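Local atomic coordinates of acetate kinase (Entamoeba histolytica, PDB entry 4H0O), a protein that is a pyrophosphate-dependent acetate kinase of the ASKHA superfamily, interconverting acetate and acetyl phosphate by phosphoryl transfer. Residues B[273-278]-B[283-288]; B[289-294]-B[300-305]. All coordinates share one frame; numbering follows the deposited sequence.

Overall arrangement
Contacts 1 and 2 follow each other along the chain and share helix 285-293. Its N-terminal part packs on helix 274-279 in contact 1, and its C-terminal part on helix 299-324 in contact 2. The centres of the two contacts lie about 10 Å apart and they touch directly: I288 CG2 of contact 1 sits 3.4 Å from C302 O of contact 2, while V278 packs against L304 and A305. Contact 1 holds D284, M285 and R286 of the predicted ATP site, and the side chain of L275 is about 9 Å from that of R244, a predicted transition-state stabiliser. In contact 2 the side chain of I292 is about 7 Å from that of M285.

Contact 1: residues B[273-278]-B[283-288]; sequences SGLLGV and SDMRDI
OD1 of D284, the residue preceding the M285 that packs on L275, is gripped by two donors of R286. The backbone N of R286 reaches it at 3.0 Å from the anti side, making D284 the N-cap of helix 285-293. NE of R286 comes to the syn side of the same oxygen, almost straight (174°) and in the guanidinium plane. NH2 of R286 completes a side-on salt bridge at 2.7 Å to the syn lone pair of D284 OD2. Two nitrogens on two oxygens hold the carboxylate and guanidinium in a fixed relation at the helix start, with R286 also resting on Q335 and M336 of helix 334-339. D284, M285 and R286 are predicted to form part of an ATP site.

The two segments themselves meet through apolar groups. L275 points toward the incoming helix from helix 274-279, whose G274 makes backbone hydrogen bonds to the second subunit, so this helix lies at the subunit boundary. L275 fills the middle of the contact. Its CD2 meets CE of M285 at 3.8 Å, the two side chains crossing at about a right angle. M285 starts with CG anti to the backbone N (chi1 178°), then bends twice, which brings its methyl to the leucine; F306 and Y309 of helix 299-324 also touch this methionine. Toward the partly exposed border, L276 lies beside S283, with CB 4.1 Å from S283 CB. Deeper in the contact, I288 extends CD1 to within 3.8 Å of L275 CB.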
# COMPACT_ATOMS: atom_id res chain seq x y z
N SER B 273 -2.14 1.93 17.17
CA SER B 273 -2.91 1.73 15.94
C SER B 273 -3.22 0.26 15.66
O SER B 273 -3.31 -0.55 16.58
CB SER B 273 -2.19 2.36 14.75
OG SER B 273 -1.98 3.75 14.97
N GLY B 274 -3.38 -0.07 14.38
CA GLY B 274 -3.67 -1.44 13.97
C GLY B 274 -4.88 -2.04 14.66
O GLY B 274 -5.87 -1.36 14.90
N LEU B 275 -4.78 -3.33 14.99
CA LEU B 275 -5.86 -4.04 15.65
C LEU B 275 -6.28 -3.35 16.95
O LEU B 275 -7.48 -3.24 17.24
CB LEU B 275 -5.45 -5.49 15.93
CG LEU B 275 -5.28 -6.39 14.70
CD1 LEU B 275 -4.68 -7.73 15.10
CD2 LEU B 275 -6.61 -6.59 14.00
N LEU B 276 -5.31 -2.89 17.73
CA LEU B 276 -5.59 -2.22 19.00
C LEU B 276 -6.39 -0.94 18.80
O LEU B 276 -7.39 -0.71 19.47
CB LEU B 276 -4.29 -1.92 19.74
CG LEU B 276 -4.41 -1.17 21.07
CD1 LEU B 276 -5.28 -1.94 22.05
CD2 LEU B 276 -3.03 -0.91 21.68
N GLY B 277 -5.94 -0.11 17.85
CA GLY B 277 -6.55 1.19 17.62
C GLY B 277 -7.96 1.17 17.06
O GLY B 277 -8.77 2.05 17.38
N VAL B 278 -8.27 0.19 16.22
CA VAL B 278 -9.59 0.12 15.59
C VAL B 278 -10.61 -0.62 16.47
O VAL B 278 -11.75 -0.17 16.61
CB VAL B 278 -9.53 -0.55 14.21
CG1 VAL B 278 -10.90 -0.53 13.54
CG2 VAL B 278 -8.50 0.14 13.33
N SER B 283 -4.98 -5.82 21.45
CA SER B 283 -4.04 -5.94 20.35
C SER B 283 -4.00 -7.38 19.84
O SER B 283 -3.40 -7.67 18.81
CB SER B 283 -2.64 -5.50 20.78
OG SER B 283 -2.09 -6.40 21.74
N ASP B 284 -4.65 -8.27 20.59
CA ASP B 284 -4.66 -9.69 20.25
C ASP B 284 -5.91 -10.05 19.44
O ASP B 284 -7.04 -9.79 19.86
CB ASP B 284 -4.59 -10.53 21.54
CG ASP B 284 -4.16 -11.96 21.29
OD1 ASP B 284 -4.70 -12.61 20.37
OD2 ASP B 284 -3.27 -12.45 22.03
N MET B 285 -5.69 -10.66 18.27
CA MET B 285 -6.79 -11.01 17.36
C MET B 285 -7.81 -11.96 18.00
O MET B 285 -9.00 -11.88 17.70
CB MET B 285 -6.23 -11.62 16.07
CG MET B 285 -7.30 -12.08 15.08
SD MET B 285 -8.38 -10.75 14.50
CE MET B 285 -7.45 -10.15 13.09
N ARG B 286 -7.33 -12.85 18.86
CA ARG B 286 -8.19 -13.85 19.48
C ARG B 286 -9.21 -13.24 20.45
O ARG B 286 -10.35 -13.70 20.54
CB ARG B 286 -7.35 -14.93 20.18
CG ARG B 286 -6.49 -15.74 19.21
CD ARG B 286 -5.40 -16.51 19.94
NE ARG B 286 -4.48 -15.62 20.63
CZ ARG B 286 -3.46 -16.02 21.39
NH1 ARG B 286 -3.23 -17.31 21.57
NH2 ARG B 286 -2.68 -15.12 21.98
N ASP B 287 -8.79 -12.20 21.17
CA ASP B 287 -9.71 -11.45 22.04
C ASP B 287 -10.74 -10.70 21.20
O ASP B 287 -11.90 -10.57 21.59
CB ASP B 287 -8.93 -10.46 22.91
CG ASP B 287 -8.00 -11.14 23.90
OD1 ASP B 287 -8.27 -12.30 24.28
OD2 ASP B 287 -6.99 -10.51 24.29
N ILE B 288 -10.30 -10.20 20.05
CA ILE B 288 -11.17 -9.49 19.11
C ILE B 288 -12.27 -10.40 18.57
O ILE B 288 -13.44 -10.04 18.58
CB ILE B 288 -10.35 -8.89 17.94
CG1 ILE B 288 -9.50 -7.72 18.45
CG2 ILE B 288 -11.27 -8.41 16.83
CD1 ILE B 288 -8.53 -7.17 17.42

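Contact 2: residues B[289-294]-B[300-305]; sequences LHEIET and KTCQLA
I292 of helix 285-293 leans toward helix 299-324 and packs on C302 and Q303, forming the tight part of a helix-helix packing between consecutive helices. The segment axes come within 8.5 Å and run 130° apart, nearer antiparallel than parallel. CG1 of I292 lies 3.7 Å from C302 CB. One bond further, CD1 settles against the backbone, 3.6 Å from C302 O. The other branch, CG2, reaches OE1 of Q303 at 3.3 Å, a van der Waals contact in which the two side chains cross at about a right angle; the bend of Q303 at chi2 (67°) turns its amide toward the isoleucine. On the other flank, C302 SG rests against the aliphatic stem of E291, 3.8 Å from CG, and both residues also touch L281. The carboxylate of E291 belongs elsewhere, its OE2 accepting from K298 N just ahead of helix 299-324.

Away from this packed side the segments part, and H290, E293, T294 and K300 are exposed. There T294 closes the helix end on itself: its OG1 donates to H290 O at 2.9 Å, while T294 N reaches that oxygen from the opposite face of the carbonyl plane. T294 CG2 also lies over one face of the H290 ring, toward its rim. Q303 NE2, like the E291 carboxylate, bonds outside the two segments, to D307 OD1. The two segments are therefore joined by van der Waals contact and shape rather than by directed polar bonds.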
# COMPACT_ATOMS: atom_id res chain seq x y z
N LEU B 289 -11.87 -11.58 18.10
CA LEU B 289 -12.81 -12.59 17.63
C LEU B 289 -13.77 -13.00 18.74
O LEU B 289 -14.97 -13.17 18.52
CB LEU B 289 -12.05 -13.83 17.13
CG LEU B 289 -11.26 -13.69 15.83
CD1 LEU B 289 -10.44 -14.94 15.57
CD2 LEU B 289 -12.21 -13.44 14.67
N HIS B 290 -13.23 -13.15 19.94
CA HIS B 290 -14.01 -13.54 21.11
C HIS B 290 -15.10 -12.51 21.42
O HIS B 290 -16.25 -12.88 21.68
CB HIS B 290 -13.08 -13.71 22.32
CG HIS B 290 -13.77 -14.26 23.53
ND1 HIS B 290 -14.16 -13.47 24.58
CD2 HIS B 290 -14.12 -15.53 23.85
CE1 HIS B 290 -14.73 -14.22 25.51
NE2 HIS B 290 -14.72 -15.47 25.09
N GLU B 291 -14.74 -11.23 21.37
CA GLU B 291 -15.69 -10.15 21.64
C GLU B 291 -16.82 -10.12 20.60
O GLU B 291 -17.98 -9.89 20.94
CB GLU B 291 -14.96 -8.80 21.67
CG GLU B 291 -15.85 -7.59 21.97
CD GLU B 291 -16.09 -7.37 23.46
OE1 GLU B 291 -15.80 -8.30 24.25
OE2 GLU B 291 -16.57 -6.28 23.84
N ILE B 292 -16.46 -10.36 19.34
CA ILE B 292 -17.44 -10.41 18.26
C ILE B 292 -18.45 -11.53 18.51
O ILE B 292 -19.66 -11.31 18.48
CB ILE B 292 -16.77 -10.66 16.89
CG1 ILE B 292 -15.85 -9.50 16.52
CG2 ILE B 292 -17.82 -10.86 15.81
CD1 ILE B 292 -14.98 -9.76 15.30
N GLU B 293 -17.93 -12.72 18.78
CA GLU B 293 -18.77 -13.91 18.92
C GLU B 293 -19.58 -13.96 20.22
O GLU B 293 -20.64 -14.58 20.27
CB GLU B 293 -17.91 -15.17 18.77
CG GLU B 293 -17.37 -15.38 17.36
CD GLU B 293 -16.38 -16.52 17.26
OE1 GLU B 293 -15.84 -16.93 18.31
OE2 GLU B 293 -16.14 -17.01 16.14
N THR B 294 -19.09 -13.30 21.27
CA THR B 294 -19.84 -13.19 22.52
C THR B 294 -20.70 -11.94 22.52
O THR B 294 -21.39 -11.66 23.51
CB THR B 294 -18.92 -13.18 23.76
OG1 THR B 294 -18.10 -12.00 23.75
CG2 THR B 294 -18.04 -14.42 23.80
N LYS B 300 -18.97 -4.15 17.45
CA LYS B 300 -18.93 -3.37 16.21
C LYS B 300 -17.51 -2.97 15.80
O LYS B 300 -17.13 -3.11 14.64
CB LYS B 300 -19.81 -2.11 16.32
CG LYS B 300 -21.32 -2.35 16.21
CD LYS B 300 -22.07 -1.03 16.02
CE LYS B 300 -23.57 -1.25 15.84
NZ LYS B 300 -24.23 -1.75 17.08
N THR B 301 -16.75 -2.46 16.76
CA THR B 301 -15.39 -2.00 16.51
C THR B 301 -14.42 -3.17 16.30
O THR B 301 -13.46 -3.06 15.53
CB THR B 301 -14.87 -1.08 17.63
OG1 THR B 301 -15.28 -1.59 18.90
CG2 THR B 301 -15.42 0.33 17.44
N CYS B 302 -14.66 -4.27 16.99
CA CYS B 302 -13.87 -5.48 16.80
C CYS B 302 -14.14 -6.09 15.43
O CYS B 302 -13.24 -6.62 14.78
CB CYS B 302 -14.14 -6.49 17.91
SG CYS B 302 -13.41 -6.06 19.51
N GLN B 303 -15.39 -6.01 14.99
CA GLN B 303 -15.76 -6.50 13.66
C GLN B 303 -15.11 -5.63 12.59
O GLN B 303 -14.67 -6.12 11.55
CB GLN B 303 -17.28 -6.50 13.50
CG GLN B 303 -17.77 -7.10 12.19
CD GLN B 303 -17.52 -8.60 12.10
OE1 GLN B 303 -18.01 -9.37 12.92
NE2 GLN B 303 -16.74 -9.01 11.11
N LEU B 304 -15.05 -4.32 12.85
CA LEU B 304 -14.42 -3.39 11.92
C LEU B 304 -12.92 -3.66 11.83
O LEU B 304 -12.35 -3.68 10.74
CB LEU B 304 -14.68 -1.94 12.35
CG LEU B 304 -14.01 -0.88 11.48
CD1 LEU B 304 -14.51 -0.95 10.05
CD2 LEU B 304 -14.21 0.53 12.05
N ALA B 305 -12.30 -3.86 12.98
CA ALA B 305 -10.87 -4.14 13.04
C ALA B 305 -10.52 -5.40 12.25
O ALA B 305 -9.53 -5.42 11.52
CB ALA B 305 -10.40 -4.26 14.48